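Local coordinates for catalase (Bacillus pumilus, PDB 4QOL) that breaks down hydrogen peroxide to water and oxygen at a buried haem and also shows peroxidase-like reactivity towards phenolic substrates, at the interface of chains A and B and the interface of chains A and C. Coordinates in Å, arbitrary orientation; residue numbers count along the deposited sequence, not the author numbering. Chains: chain A/B/C, Catalase.

Contact 1: the interface of chains A and B. Residues chain A 29, 31; chain B 213, 271, 277, 279, 329.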
# COMPACT_ATOMS: atom_id res chain seq x y z
N ARG A 29 -26.29 5.14 27.94
CA ARG A 29 -26.89 5.29 26.64
C ARG A 29 -26.42 6.50 25.84
O ARG A 29 -27.10 6.91 24.87
CB ARG A 29 -28.44 5.33 26.75
CG ARG A 29 -29.02 6.50 27.49
CD ARG A 29 -30.53 6.52 27.33
NE ARG A 29 -30.91 6.15 25.95
CZ ARG A 29 -30.88 6.96 24.88
NH1 ARG A 29 -30.51 8.24 25.00
NH2 ARG A 29 -31.26 6.50 23.68
N PRO A 31 -23.42 8.96 23.64
CA PRO A 31 -22.53 8.80 22.53
C PRO A 31 -21.15 8.31 22.99
O PRO A 31 -20.83 8.31 24.20
CB PRO A 31 -22.44 10.20 21.95
CG PRO A 31 -22.71 11.10 23.11
CD PRO A 31 -23.74 10.37 23.89
N TYR B 213 -36.14 12.54 16.75
CA TYR B 213 -35.66 11.26 16.25
C TYR B 213 -36.36 10.86 14.97
O TYR B 213 -37.58 11.11 14.79
CB TYR B 213 -35.84 10.16 17.26
CG TYR B 213 -34.99 10.18 18.52
CD1 TYR B 213 -33.61 10.41 18.49
CD2 TYR B 213 -35.57 9.83 19.77
CE1 TYR B 213 -32.85 10.32 19.66
CE2 TYR B 213 -34.83 9.78 20.94
CZ TYR B 213 -33.47 10.02 20.87
OH TYR B 213 -32.73 9.95 22.02
N TYR B 271 -38.60 8.78 25.09
CA TYR B 271 -37.78 7.72 25.69
C TYR B 271 -38.44 7.05 26.90
O TYR B 271 -38.51 5.83 26.97
CB TYR B 271 -36.39 8.28 26.10
CG TYR B 271 -35.56 7.28 26.86
CD1 TYR B 271 -35.59 7.17 28.26
CD2 TYR B 271 -34.68 6.45 26.16
CE1 TYR B 271 -34.86 6.21 28.91
CE2 TYR B 271 -33.90 5.49 26.83
CZ TYR B 271 -33.95 5.37 28.17
OH TYR B 271 -33.20 4.44 28.83
N ASP B 277 -35.37 1.03 24.40
CA ASP B 277 -34.61 2.23 24.05
C ASP B 277 -34.85 2.53 22.56
O ASP B 277 -34.55 1.68 21.71
CB ASP B 277 -33.10 1.97 24.32
CG ASP B 277 -32.24 3.19 24.14
OD1 ASP B 277 -32.53 4.02 23.24
OD2 ASP B 277 -31.21 3.29 24.90
N CYS B 279 -33.22 4.15 20.56
CA CYS B 279 -31.92 4.12 19.80
C CYS B 279 -31.23 2.79 19.88
O CYS B 279 -30.02 2.66 19.61
CB CYS B 279 -31.01 5.25 20.31
SG CYS B 279 -31.66 6.90 19.89
N GLU B 329 -27.33 8.67 19.41
CA GLU B 329 -26.46 8.02 20.39
C GLU B 329 -26.32 6.48 20.27
O GLU B 329 -25.58 5.85 21.02
CB GLU B 329 -27.00 8.41 21.81
CG GLU B 329 -28.53 8.28 21.91
CD GLU B 329 -29.37 9.56 21.59
OE1 GLU B 329 -30.33 9.79 22.39
OE2 GLU B 329 -29.18 10.32 20.60

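Contact 2: the interface of chains A and C. Residues chain A 403-406; chain C 409-411.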
# COMPACT_ATOMS: atom_id res chain seq x y z
N GLU A 403 24.06 -22.40 -20.36
CA GLU A 403 24.19 -21.35 -21.37
C GLU A 403 23.47 -21.70 -22.68
O GLU A 403 24.11 -22.08 -23.67
CB GLU A 403 25.68 -21.05 -21.60
CG GLU A 403 26.39 -20.45 -20.40
CD GLU A 403 27.85 -20.16 -20.69
OE1 GLU A 403 28.42 -20.79 -21.61
OE2 GLU A 403 28.47 -19.34 -19.99
N PRO A 404 22.13 -21.53 -22.73
CA PRO A 404 21.39 -22.00 -23.94
C PRO A 404 21.84 -21.32 -25.26
O PRO A 404 22.17 -20.13 -25.29
CB PRO A 404 19.92 -21.62 -23.62
CG PRO A 404 19.85 -21.74 -22.15
CD PRO A 404 21.16 -21.14 -21.67
N VAL A 405 21.92 -22.13 -26.32
CA VAL A 405 22.27 -21.65 -27.61
C VAL A 405 21.13 -20.81 -28.16
O VAL A 405 19.94 -21.17 -28.04
CB VAL A 405 22.59 -22.82 -28.56
CG1 VAL A 405 22.71 -22.31 -29.99
CG2 VAL A 405 23.92 -23.46 -28.13
N LEU A 406 21.48 -19.68 -28.77
CA LEU A 406 20.51 -18.81 -29.41
C LEU A 406 20.57 -19.06 -30.91
O LEU A 406 21.66 -19.12 -31.50
CB LEU A 406 20.87 -17.35 -29.15
CG LEU A 406 20.98 -16.95 -27.65
CD1 LEU A 406 21.62 -15.58 -27.51
CD2 LEU A 406 19.61 -17.01 -27.01
N ASP C 409 26.07 -15.93 -29.27
CA ASP C 409 25.39 -17.18 -29.67
C ASP C 409 24.83 -17.98 -28.47
O ASP C 409 24.21 -19.04 -28.68
CB ASP C 409 26.37 -18.03 -30.48
CG ASP C 409 27.22 -18.93 -29.61
OD1 ASP C 409 28.11 -18.41 -28.89
OD2 ASP C 409 27.01 -20.16 -29.65
N ARG C 410 25.00 -17.46 -27.25
CA ARG C 410 24.56 -18.14 -26.04
C ARG C 410 24.08 -17.12 -25.01
O ARG C 410 24.49 -15.96 -25.01
CB ARG C 410 25.70 -18.93 -25.41
CG ARG C 410 26.06 -20.22 -26.13
CD ARG C 410 27.20 -20.82 -25.33
NE ARG C 410 28.19 -19.82 -24.86
CZ ARG C 410 29.19 -19.31 -25.60
NH1 ARG C 410 30.01 -18.41 -25.08
NH2 ARG C 410 29.38 -19.70 -26.87
N MET C 411 23.22 -17.58 -24.12
CA MET C 411 22.86 -16.81 -22.93
C MET C 411 23.97 -16.97 -21.93
O MET C 411 24.24 -18.11 -21.43
CB MET C 411 21.53 -17.26 -22.31
CG MET C 411 20.39 -17.48 -23.27
SD MET C 411 18.91 -18.13 -22.44
CE MET C 411 18.29 -16.70 -21.59

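Contact 1: the interface of chains A and B
A:Arg29 of one subunit reaches into an acidic pocket of its neighbour, where B:Asp277 and B:Glu329 take its guanidinium from different edges. B:Asp277 is gripped side-on by two nitrogens, NE of A:Arg29 giving a hydrogen bond to OD2 and NH2 of A:Arg29 a shorter one of 2.8 Å to OD1 of B:Asp277. The fork is not flat: guanidinium and carboxylate planes are turned 38° apart, and while both oxygens lie close to the guanidinium plane, NE meets OD2 from above the carboxylate and NH2 meets OD1 on its syn side. NH1 of A:Arg29 points to B:Glu329, making a nearly straight bond to the anti lone pair of OE1 at 3.0 Å, with the two planes steeply turned against each other. All three guanidinium nitrogens thus have an acidic partner across the interface, which fixes the rotation of the group.

Second-shell bonds within chain B set the acids in place. The backbone N of B:Cys279 donates to OD1 of B:Asp277 at 2.8 Å, on the anti side and tilted out of the carboxylate plane, leaving the syn side to NH2 of A:Arg29. The phenol OH of B:Tyr213 turns towards OE1 of B:Glu329, which lies in the plane of its ring.

Packing completes the pocket. The CD2-CE2 edge of B:Tyr271 comes over one face of the A:Arg29 guanidinium near its rim, the planes 60° apart, with CD2 3.7 Å above the plane, and CE2 also touches CD of A:Arg29 at 3.6 Å. The bend of the arginine chain at chi3 (-40°) brings NE beside both this ring and B:Asp277. CB of B:Glu329 rests against the backbone O of A:Arg29 at 3.4 Å, and A:Pro31 skirts the same side chain.

In the fold, an N-terminal loop just after strand 25-26 of chain A supplies the arginine, while chain B contributes strand 211-220, the 3-10 helix 268-273, the loop following it, and B:Glu329 between strand 325-327 and helix 331-348.

Contact 2: the interface of chains A and C
C:Arg410 swings CG away from its carbonyl carbon (chi1 -75°) and bends at chi3 (-41°), carrying its aliphatic stem across the backbone O of A:Glu403, with CG of C:Arg410 3.6 Å from that O, and turning NE towards the A:Glu403 carboxylate. A:Glu403 answers with a chain extended beyond CG, which brings OE1 to the guanidinium. NE of C:Arg410 and OE1 of A:Glu403 form a salt bridge at 3.4 Å, but the hydrogen bond between them is weak, bent to 131° at the hydrogen. The two flat groups are moderately turned against each other, and CD of C:Arg410 lies 4.0 Å from CB of A:Glu403, so the stem adds an apolar touch. NH2 of C:Arg410 lies near the carboxylate of C:Asp409 in its own chain, a poorly ordered residue whose side chain is a doubtful support.

Firmer hold comes from the backbones, which run antiparallel with A:Val405 bridged to C:Arg410. The N of C:Met411 donates to the O of A:Pro404 at 3.0 Å. On the other side of the bridge, the N of A:Leu406 donates to the O of C:Asp409 at 2.8 Å.

C:Met411 provides the apolar part of the join. SD of C:Met411 packs 3.7 Å from CG of the A:Pro404 ring, and CG of C:Met411 meets CD2 of A:Leu406 at 3.9 Å, the methionine and leucine side chains crossing at about a right angle.

A serine in place of C:Arg410 would probably leave the A:Glu403 carboxylate without its positive mate and uncover the backbone O of A:Glu403 across which the stem lies.

Sequence-independent in its main bonds, this short antiparallel bridge between a loop of one subunit and the start of strand 411-412 of another ties the two together and is likely to steady the tetramer.

About 77 Å separates the C-alpha centres of contact 1 and contact 2, and no residue is common to them. Chain A takes part in both, lending an N-terminal loop to chain B in contact 1 and a segment far along the sequence, ahead of strand 411-412, to chain C in contact 2. They also differ in kind: contact 1 rests on side-chain charge pairing around one arginine, contact 2 chiefly on backbone pairing. Each belongs to a two-fold interface and recurs with the chains exchanged, so each subunit is joined to two different neighbours, in keeping with the four-subunit assembly typical of haem catalases.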